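Local coordinates for GDSL-like Lipase (Parabacteroides distasonis, PDB 3P94), which is a GDSL-like serine hydrolase of the SGNH superfamily that probably cleaves ester bonds, possibly those of lysophospholipids, at residues G10-A13 with E14-K17; N102-S105 with M106-A110; P183-E186 with G187-M191. All coordinates share one frame; numbering follows the deposited sequence.

Interaction 1 (G10-A13 with E14-K17)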
ATOM      1  N   GLY A  10     -13.683   8.445  -8.728  1.00 15.93           N
ATOM      2  CA  GLY A  10     -13.542   9.797  -9.259  1.00 16.50           C
ATOM      3  C   GLY A  10     -12.179  10.432  -9.056  1.00 20.74           C
ATOM      4  O   GLY A  10     -11.828  11.356  -9.785  1.00 21.01           O
ATOM      5  N   ARG A  11     -11.389   9.946  -8.081  1.00 16.88           N
ATOM      6  CA  ARG A  11     -10.061  10.505  -7.813  1.00 15.97           C
ATOM      7  C   ARG A  11      -9.112  10.352  -9.022  1.00 19.67           C
ATOM      8  O   ARG A  11      -8.455  11.332  -9.402  1.00 19.30           O
ATOM      9  CB  ARG A  11      -9.440   9.880  -6.553  1.00 13.72           C
ATOM     10  CG  ARG A  11      -7.952  10.245  -6.294  1.00 18.93           C
ATOM     11  CD  ARG A  11      -7.716  11.669  -5.781  1.00 25.12           C
ATOM     12  NE  ARG A  11      -6.287  11.970  -5.706  1.00 26.19           N
ATOM     13  CZ  ARG A  11      -5.517  11.694  -4.658  1.00 37.55           C
ATOM     14  NH1 ARG A  11      -6.039  11.146  -3.567  1.00 17.06           N
ATOM     15  NH2 ARG A  11      -4.224  11.985  -4.683  1.00 25.24           N
ATOM     16  N   TYR A  12      -9.046   9.153  -9.629  1.00 14.72           N
ATOM     17  CA  TYR A  12      -8.125   8.939 -10.754  1.00 14.65           C
ATOM     18  C   TYR A  12      -8.793   8.588 -12.087  1.00 19.19           C
ATOM     19  O   TYR A  12      -8.074   8.296 -13.048  1.00 18.11           O
ATOM     20  CB  TYR A  12      -7.137   7.831 -10.403  1.00 14.62           C
ATOM     21  CG  TYR A  12      -6.180   8.209  -9.292  1.00 14.58           C
ATOM     22  CD1 TYR A  12      -5.211   9.191  -9.485  1.00 15.92           C
ATOM     23  CD2 TYR A  12      -6.187   7.527  -8.081  1.00 13.77           C
ATOM     24  CE1 TYR A  12      -4.300   9.513  -8.486  1.00 15.96           C
ATOM     25  CE2 TYR A  12      -5.269   7.827  -7.079  1.00 14.20           C
ATOM     26  CZ  TYR A  12      -4.340   8.833  -7.280  1.00 20.00           C
ATOM     27  OH  TYR A  12      -3.435   9.133  -6.304  1.00 16.58           O
ATOM     28  N   ALA A  13     -10.142   8.627 -12.168  1.00 17.47           N
ATOM     29  CA  ALA A  13     -10.865   8.292 -13.406  1.00 18.17           C
ATOM     30  C   ALA A  13     -10.313   9.077 -14.625  1.00 22.78           C
ATOM     31  O   ALA A  13     -10.051   8.481 -15.664  1.00 22.35           O
ATOM     32  CB  ALA A  13     -12.352   8.567 -13.237  1.00 19.10           C
ATOM     33  N   GLU A  14     -10.080  10.394 -14.463  1.00 19.66           N
ATOM     34  CA  GLU A  14      -9.570  11.265 -15.521  1.00 20.54           C
ATOM     35  C   GLU A  14      -8.098  10.999 -15.811  1.00 23.37           C
ATOM     36  O   GLU A  14      -7.724  10.893 -16.984  1.00 24.09           O
ATOM     37  CB  GLU A  14      -9.806  12.749 -15.177  1.00 22.35           C
ATOM     38  CG  GLU A  14     -11.254  13.181 -15.327  1.00 32.24           C
ATOM     39  CD  GLU A  14     -11.878  12.954 -16.694  1.00 54.76           C
ATOM     40  OE1 GLU A  14     -11.219  13.238 -17.719  1.00 45.33           O
ATOM     41  OE2 GLU A  14     -13.035  12.479 -16.734  1.00 58.85           O
ATOM     42  N   ALA A  15      -7.271  10.884 -14.757  1.00 19.20           N
ATOM     43  CA  ALA A  15      -5.840  10.601 -14.862  1.00 18.97           C
ATOM     44  C   ALA A  15      -5.570   9.294 -15.626  1.00 23.61           C
ATOM     45  O   ALA A  15      -4.630   9.244 -16.417  1.00 24.27           O
ATOM     46  CB  ALA A  15      -5.227  10.529 -13.485  1.00 19.17           C
ATOM     47  N   ASN A  16      -6.409   8.258 -15.417  1.00 20.96           N
ATOM     48  CA  ASN A  16      -6.296   6.949 -16.077  1.00 21.37           C
ATOM     49  C   ASN A  16      -6.401   7.044 -17.607  1.00 28.33           C
ATOM     50  O   ASN A  16      -5.769   6.251 -18.306  1.00 28.79           O
ATOM     51  CB  ASN A  16      -7.364   5.998 -15.550  1.00 19.04           C
ATOM     52  CG  ASN A  16      -7.119   5.518 -14.132  1.00 25.07           C
ATOM     53  OD1 ASN A  16      -6.007   5.564 -13.601  1.00 18.03           O
ATOM     54  ND2 ASN A  16      -8.158   5.051 -13.475  1.00 19.05           N
ATOM     55  N   LYS A  17      -7.160   8.025 -18.118  1.00 27.10           N
ATOM     56  CA  LYS A  17      -7.399   8.241 -19.558  1.00 28.45           C
ATOM     57  C   LYS A  17      -6.140   8.689 -20.334  1.00 33.92           C
ATOM     58  O   LYS A  17      -6.129   8.576 -21.560  1.00 35.71           O
ATOM     59  CB  LYS A  17      -8.525   9.261 -19.777  1.00 30.49           C
ATOM     60  CG  LYS A  17      -9.860   8.871 -19.127  1.00 37.12           C
ATOM     61  CD  LYS A  17     -11.022   9.536 -19.847  1.00 45.75           C
ATOM     62  CE  LYS A  17     -12.051  10.156 -18.953  1.00 54.62           C
ATOM     63  NZ  LYS A  17     -12.530  11.427 -19.536  1.00 62.33           N
TER
HETATM   64  O   HOH W   1      -8.063  12.174 -12.029  1.00 26.98           O
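The carbonyl of Y12 receives the backbone N-H of N16 in the i to i+4 bond of the short helix 13-16, a single turn near the N-terminus. Y12 O lies 2.9 Å from N16 N, and the donor sits nearly on the line of the C=O, at a C=O...N angle of 167°. The side chain of N16 folds back beside the oxygen of the same carbonyl: with CG beside its own backbone N (chi1 -72°), N16 CG comes to 3.1 Å from Y12 O. The amide makes its bonds outward instead, OD1 with R52 and ND2 with D69, and an asparagine suits this place because one flat group can accept from the strand side and donate to helix 59-71. The tyrosine ring leads away from the turn to bond G53 through its hydroxyl. One ring face carries R11 CG, 3.6 Å above its plane and offset toward the rim, while A15 CB meets the ring edge, 4.2 Å from Y12 CD1; a small methyl fits beside the aromatic edge and strand 49-53. A water spans the start of the turn, donating to R11 O and accepting from A15 N; it takes the place of a direct i to i+4 bond between them and gives that amide an acceptor. On the exposed side K17 bends back over E14 in a salt bridge: K17 NZ stands 2.9 Å from E14 OE1, on its syn side and 25° out of the carboxylate plane, with a weak second bond to OE2.

Interaction 2 (N102-S105 with M106-A110)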
ATOM      1  N   ASN A 102      -8.929  -9.540   1.801  1.00 13.74           N
ATOM      2  CA  ASN A 102      -9.032  -8.512   0.769  1.00 13.00           C
ATOM      3  C   ASN A 102      -7.731  -8.432  -0.036  1.00 16.52           C
ATOM      4  O   ASN A 102      -7.778  -8.273  -1.260  1.00 14.45           O
ATOM      5  CB  ASN A 102      -9.344  -7.153   1.384  1.00 10.86           C
ATOM      6  CG  ASN A 102     -10.788  -6.929   1.729  1.00 19.44           C
ATOM      7  OD1 ASN A 102     -11.689  -7.567   1.202  1.00 16.10           O
ATOM      8  ND2 ASN A 102     -11.042  -5.966   2.579  1.00 19.33           N
ATOM      9  N   LEU A 103      -6.573  -8.537   0.662  1.00 13.25           N
ATOM     10  CA  LEU A 103      -5.255  -8.507   0.011  1.00 12.95           C
ATOM     11  C   LEU A 103      -5.084  -9.748  -0.873  1.00 15.55           C
ATOM     12  O   LEU A 103      -4.578  -9.620  -1.980  1.00 13.92           O
ATOM     13  CB  LEU A 103      -4.121  -8.404   1.057  1.00 13.11           C
ATOM     14  CG  LEU A 103      -4.085  -7.093   1.894  1.00 18.26           C
ATOM     15  CD1 LEU A 103      -3.227  -7.267   3.146  1.00 19.39           C
ATOM     16  CD2 LEU A 103      -3.569  -5.923   1.079  1.00 19.99           C
ATOM     17  N   VAL A 104      -5.554 -10.930  -0.408  1.00 12.45           N
ATOM     18  CA  VAL A 104      -5.506 -12.194  -1.181  1.00 12.34           C
ATOM     19  C   VAL A 104      -6.382 -12.059  -2.450  1.00 16.34           C
ATOM     20  O   VAL A 104      -5.963 -12.476  -3.532  1.00 13.93           O
ATOM     21  CB  VAL A 104      -5.919 -13.428  -0.334  1.00 16.66           C
ATOM     22  CG1 VAL A 104      -5.994 -14.705  -1.180  1.00 16.67           C
ATOM     23  CG2 VAL A 104      -4.965 -13.626   0.840  1.00 16.73           C
ATOM     24  N   SER A 105      -7.574 -11.451  -2.322  1.00 12.73           N
ATOM     25  CA  SER A 105      -8.462 -11.246  -3.470  1.00 12.40           C
ATOM     26  C   SER A 105      -7.813 -10.294  -4.490  1.00 14.23           C
ATOM     27  O   SER A 105      -7.901 -10.567  -5.682  1.00 13.98           O
ATOM     28  CB  SER A 105      -9.815 -10.729  -3.015  1.00 13.86           C
ATOM     29  OG  SER A 105     -10.551 -11.803  -2.462  1.00 20.12           O
HETATM   30  N   MSE A 106      -7.108  -9.220  -4.030  1.00 10.95           N
HETATM   31  CA  MSE A 106      -6.367  -8.322  -4.943  1.00  8.42           C
HETATM   32  C   MSE A 106      -5.258  -9.108  -5.670  1.00 14.05           C
HETATM   33  O   MSE A 106      -5.118  -8.976  -6.892  1.00 14.58           O
HETATM   34  CB  MSE A 106      -5.760  -7.124  -4.206  1.00  8.75           C
HETATM   35  CG  MSE A 106      -6.800  -6.096  -3.739  1.00 13.21           C
HETATM   36 SE   MSE A 106      -5.904  -4.500  -3.022  0.75 15.93          SE
HETATM   37  CE  MSE A 106      -6.429  -4.709  -1.172  1.00 12.86           C
ATOM     38  N   ALA A 107      -4.505  -9.956  -4.933  1.00 12.21           N
ATOM     39  CA  ALA A 107      -3.429 -10.776  -5.505  1.00 12.74           C
ATOM     40  C   ALA A 107      -3.977 -11.725  -6.567  1.00 17.39           C
ATOM     41  O   ALA A 107      -3.385 -11.844  -7.639  1.00 17.67           O
ATOM     42  CB  ALA A 107      -2.711 -11.565  -4.403  1.00 14.17           C
ATOM     43  N   GLU A 108      -5.125 -12.364  -6.290  1.00 14.24           N
ATOM     44  CA  GLU A 108      -5.745 -13.316  -7.217  1.00 14.99           C
ATOM     45  C   GLU A 108      -6.291 -12.608  -8.467  1.00 19.08           C
ATOM     46  O   GLU A 108      -6.171 -13.159  -9.564  1.00 19.04           O
ATOM     47  CB  GLU A 108      -6.835 -14.129  -6.513  1.00 17.08           C
ATOM     48  CG  GLU A 108      -6.259 -15.132  -5.518  1.00 25.16           C
ATOM     49  CD  GLU A 108      -7.223 -16.119  -4.884  1.00 35.26           C
ATOM     50  OE1 GLU A 108      -8.455 -15.956  -5.035  1.00 23.24           O
ATOM     51  OE2 GLU A 108      -6.734 -17.073  -4.241  1.00 23.62           O
ATOM     52  N   LEU A 109      -6.848 -11.392  -8.318  1.00 15.82           N
ATOM     53  CA  LEU A 109      -7.336 -10.608  -9.463  1.00 15.80           C
ATOM     54  C   LEU A 109      -6.171 -10.178 -10.350  1.00 16.47           C
ATOM     55  O   LEU A 109      -6.286 -10.232 -11.576  1.00 15.35           O
ATOM     56  CB  LEU A 109      -8.140  -9.364  -9.009  1.00 15.48           C
ATOM     57  CG  LEU A 109      -9.555  -9.612  -8.499  1.00 19.65           C
ATOM     58  CD1 LEU A 109     -10.140  -8.330  -7.940  1.00 20.21           C
ATOM     59  CD2 LEU A 109     -10.478 -10.177  -9.598  1.00 19.80           C
ATOM     60  N   ALA A 110      -5.042  -9.769  -9.731  1.00 12.56           N
ATOM     61  CA  ALA A 110      -3.843  -9.373 -10.460  1.00 12.66           C
ATOM     62  C   ALA A 110      -3.264 -10.563 -11.230  1.00 15.63           C
ATOM     63  O   ALA A 110      -2.944 -10.406 -12.410  1.00 15.98           O
ATOM     64  CB  ALA A 110      -2.801  -8.812  -9.498  1.00 13.71           C
TER
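Four successive i to i+4 bonds, M106 N to N102 O, A107 N to L103 O, E108 N to V104 O and L109 N to S105 O, carry helix 96-112 regularly through this stretch, each 2.9 to 3.0 Å long. The side chains sort themselves by face. On the buried side L103 and M106, a selenomethionine, cross obliquely: M106 CE meets L103 CD2 at 3.8 Å. CG of M106 lies beside its own backbone N (chi1 -71°) and passes 3.4 Å from N102 O, and a bend at chi3 (-112°) then brings CE of the selenoether arm to L103. A long flexible apolar chain suits that position, as does the small A107, which lets the helix settle against F119 of strand 116-120 and Y150 of helix 137-153. N102, about a quarter turn round the helix from L103, bonds T59 at the start of helix 59-71 through ND2. Toward the outer surface V104 and E108 run side by side in the same direction, V104 CG1 lying 3.9 Å from E108 OE2, with Y150 touching both residues. The chain of the exposed E108 is extended, its aliphatic part over V104 O and its carboxylate carried outward. The helix is thus amphipathic: dispersion contacts hold its inner face to sheet and neighbouring helices, while the glutamate charge stays where solvent can probably screen it.

Interaction 3 (P183-E186 with G187-M191)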
ATOM      1  N   PRO A 183       5.209   8.561   6.879  1.00 19.43           N
ATOM      2  CA  PRO A 183       6.628   8.928   6.820  1.00 19.53           C
ATOM      3  C   PRO A 183       6.906  10.359   6.402  1.00 23.01           C
ATOM      4  O   PRO A 183       6.120  11.004   5.717  1.00 21.32           O
ATOM      5  CB  PRO A 183       7.224   7.961   5.778  1.00 21.06           C
ATOM      6  CG  PRO A 183       6.134   7.058   5.364  1.00 24.98           C
ATOM      7  CD  PRO A 183       4.839   7.595   5.823  1.00 20.48           C
ATOM      8  N   THR A 184       8.066  10.833   6.818  1.00 20.03           N
ATOM      9  CA  THR A 184       8.665  12.092   6.394  1.00 20.16           C
ATOM     10  C   THR A 184       9.450  11.747   5.126  1.00 23.46           C
ATOM     11  O   THR A 184       9.461  10.580   4.731  1.00 21.51           O
ATOM     12  CB  THR A 184       9.576  12.613   7.520  1.00 22.78           C
ATOM     13  OG1 THR A 184      10.481  11.548   7.848  1.00 19.19           O
ATOM     14  CG2 THR A 184       8.785  13.071   8.748  1.00 22.10           C
ATOM     15  N   LEU A 185      10.186  12.705   4.549  1.00 22.04           N
ATOM     16  CA  LEU A 185      11.024  12.431   3.380  1.00 21.65           C
ATOM     17  C   LEU A 185      12.118  11.399   3.730  1.00 25.64           C
ATOM     18  O   LEU A 185      12.413  10.522   2.914  1.00 27.38           O
ATOM     19  CB  LEU A 185      11.638  13.740   2.846  1.00 21.95           C
ATOM     20  CG  LEU A 185      12.550  13.648   1.605  1.00 27.01           C
ATOM     21  CD1 LEU A 185      11.853  12.958   0.421  1.00 25.96           C
ATOM     22  CD2 LEU A 185      13.063  15.029   1.208  1.00 29.74           C
ATOM     23  N   GLU A 186      12.677  11.472   4.955  1.00 22.53           N
ATOM     24  CA  GLU A 186      13.701  10.537   5.433  1.00 23.00           C
ATOM     25  C   GLU A 186      13.179   9.094   5.377  1.00 24.26           C
ATOM     26  O   GLU A 186      13.904   8.197   4.944  1.00 23.99           O
ATOM     27  CB  GLU A 186      14.145  10.892   6.862  1.00 25.57           C
ATOM     28  CG  GLU A 186      15.447  10.219   7.283  1.00 39.59           C
ATOM     29  CD  GLU A 186      16.007  10.627   8.635  1.00 60.29           C
ATOM     30  OE1 GLU A 186      15.846  11.808   9.017  1.00 65.08           O
ATOM     31  OE2 GLU A 186      16.634   9.771   9.299  1.00 53.20           O
ATOM     32  N   GLY A 187      11.926   8.901   5.783  1.00 17.41           N
ATOM     33  CA  GLY A 187      11.288   7.596   5.757  1.00 15.71           C
ATOM     34  C   GLY A 187      11.047   7.143   4.339  1.00 17.60           C
ATOM     35  O   GLY A 187      11.339   5.996   4.010  1.00 18.71           O
ATOM     36  N   TYR A 188      10.568   8.058   3.468  1.00 14.48           N
ATOM     37  CA  TYR A 188      10.313   7.735   2.057  1.00 13.44           C
ATOM     38  C   TYR A 188      11.587   7.338   1.320  1.00 17.67           C
ATOM     39  O   TYR A 188      11.516   6.509   0.417  1.00 17.38           O
ATOM     40  CB  TYR A 188       9.628   8.899   1.328  1.00 14.20           C
ATOM     41  CG  TYR A 188       8.137   8.962   1.581  1.00 15.08           C
ATOM     42  CD1 TYR A 188       7.306   7.895   1.243  1.00 15.67           C
ATOM     43  CD2 TYR A 188       7.561  10.071   2.190  1.00 16.48           C
ATOM     44  CE1 TYR A 188       5.935   7.941   1.483  1.00 12.84           C
ATOM     45  CE2 TYR A 188       6.188  10.133   2.431  1.00 17.35           C
ATOM     46  CZ  TYR A 188       5.380   9.065   2.073  1.00 21.27           C
ATOM     47  OH  TYR A 188       4.030   9.125   2.317  1.00 20.45           O
ATOM     48  N   LYS A 189      12.744   7.916   1.702  1.00 15.04           N
ATOM     49  CA  LYS A 189      14.026   7.594   1.077  1.00 15.78           C
ATOM     50  C   LYS A 189      14.473   6.173   1.456  1.00 19.90           C
ATOM     51  O   LYS A 189      15.026   5.468   0.602  1.00 20.47           O
ATOM     52  CB  LYS A 189      15.093   8.653   1.416  1.00 19.01           C
ATOM     53  CG  LYS A 189      14.883   9.989   0.671  1.00 26.20           C
ATOM     54  CD  LYS A 189      15.302   9.906  -0.810  1.00 36.30           C
ATOM     55  CE  LYS A 189      14.620  10.920  -1.694  1.00 43.82           C
ATOM     56  NZ  LYS A 189      14.949  10.682  -3.124  1.00 47.42           N
ATOM     57  N   ILE A 190      14.184   5.725   2.706  1.00 16.71           N
ATOM     58  CA  ILE A 190      14.466   4.337   3.133  1.00 16.49           C
ATOM     59  C   ILE A 190      13.604   3.403   2.267  1.00 18.00           C
ATOM     60  O   ILE A 190      14.100   2.436   1.690  1.00 17.76           O
ATOM     61  CB  ILE A 190      14.206   4.117   4.665  1.00 20.20           C
ATOM     62  CG1 ILE A 190      15.284   4.814   5.520  1.00 22.29           C
ATOM     63  CG2 ILE A 190      14.097   2.605   5.025  1.00 19.13           C
ATOM     64  CD1 ILE A 190      14.962   4.926   6.970  1.00 32.07           C
HETATM   65  N   MSE A 191      12.318   3.730   2.161  1.00 12.88           N
HETATM   66  CA  MSE A 191      11.352   2.964   1.379  1.00 10.50           C
HETATM   67  C   MSE A 191      11.731   2.887  -0.099  1.00 18.65           C
HETATM   68  O   MSE A 191      11.676   1.797  -0.677  1.00 19.43           O
HETATM   69  CB  MSE A 191       9.955   3.566   1.526  1.00 10.75           C
HETATM   70  CG  MSE A 191       9.364   3.367   2.913  1.00 13.79           C
HETATM   71 SE   MSE A 191       7.820   4.502   3.138  0.75 16.26          SE
HETATM   72  CE  MSE A 191       6.610   3.643   1.963  1.00 12.22           C
TER
HETATM   73  O   HOH W   2       3.611  10.414   4.652  1.00 20.96           O
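P183 sits over one face of the Y188 ring, the two side chains crossing at about a right angle. P183 CG is 4.1 Å from the ring centroid and 18° off the normal, a CH-pi contact in which the CG methylene lies against the aromatic cloud. The same carbon is 3.8 Å from M191 SE, again at roughly a right angle, so tyrosine and selenomethionine meet it from adjacent directions. Y188 gets there with CG beside its own backbone N (chi1 -80°), which lays CE2 3.4 Å from P183 O. A water donates to P183 O and to Y188 OH, and the hydroxyl also bonds I32, while W36 stacks with the ring. The contact lies at the N-terminal end of helix 185-202, with T184 at the N-cap and P183 just before it; T184 O accepts Y188 N at 3.0 Å in the carbonyl plane, and T184 OG1 bonds N175. P183 follows H182, part of a probable Ser-His-Asp triad with S31 and D179. Replacing Y188 with an alanine would probably leave P183 CG without its aromatic face and the bridging water without one of its two acceptors. G187 lets the proline come close, since a CB there would clash with P183 CB. On the outer side L185 and K189 run side by side, L185 CD1 4.0 Å from K189 CE, and the ammonium reaches E192 and D40.

How the interactions relate
The three are local contacts along helices, spread round one flavodoxin-like alpha/beta framework, and none touches another. Interaction 1 and interaction 2 have centres about 22 Å apart, yet both pack against helix 59-71: the first, which also joins the N-terminal turn to strand 49-53, through D69 and Q68, the second, which also meets helix 137-153, through T59 and L63. Interaction 3 lies about 27 Å, centre to centre, from each of the others, and on the opposite side of the chain's centre from interaction 2; its nearest atoms are about 11 Å from interaction 1 and 14 Å from interaction 2. It is the one whose side chain, that of P183, touches residues of the probable triad.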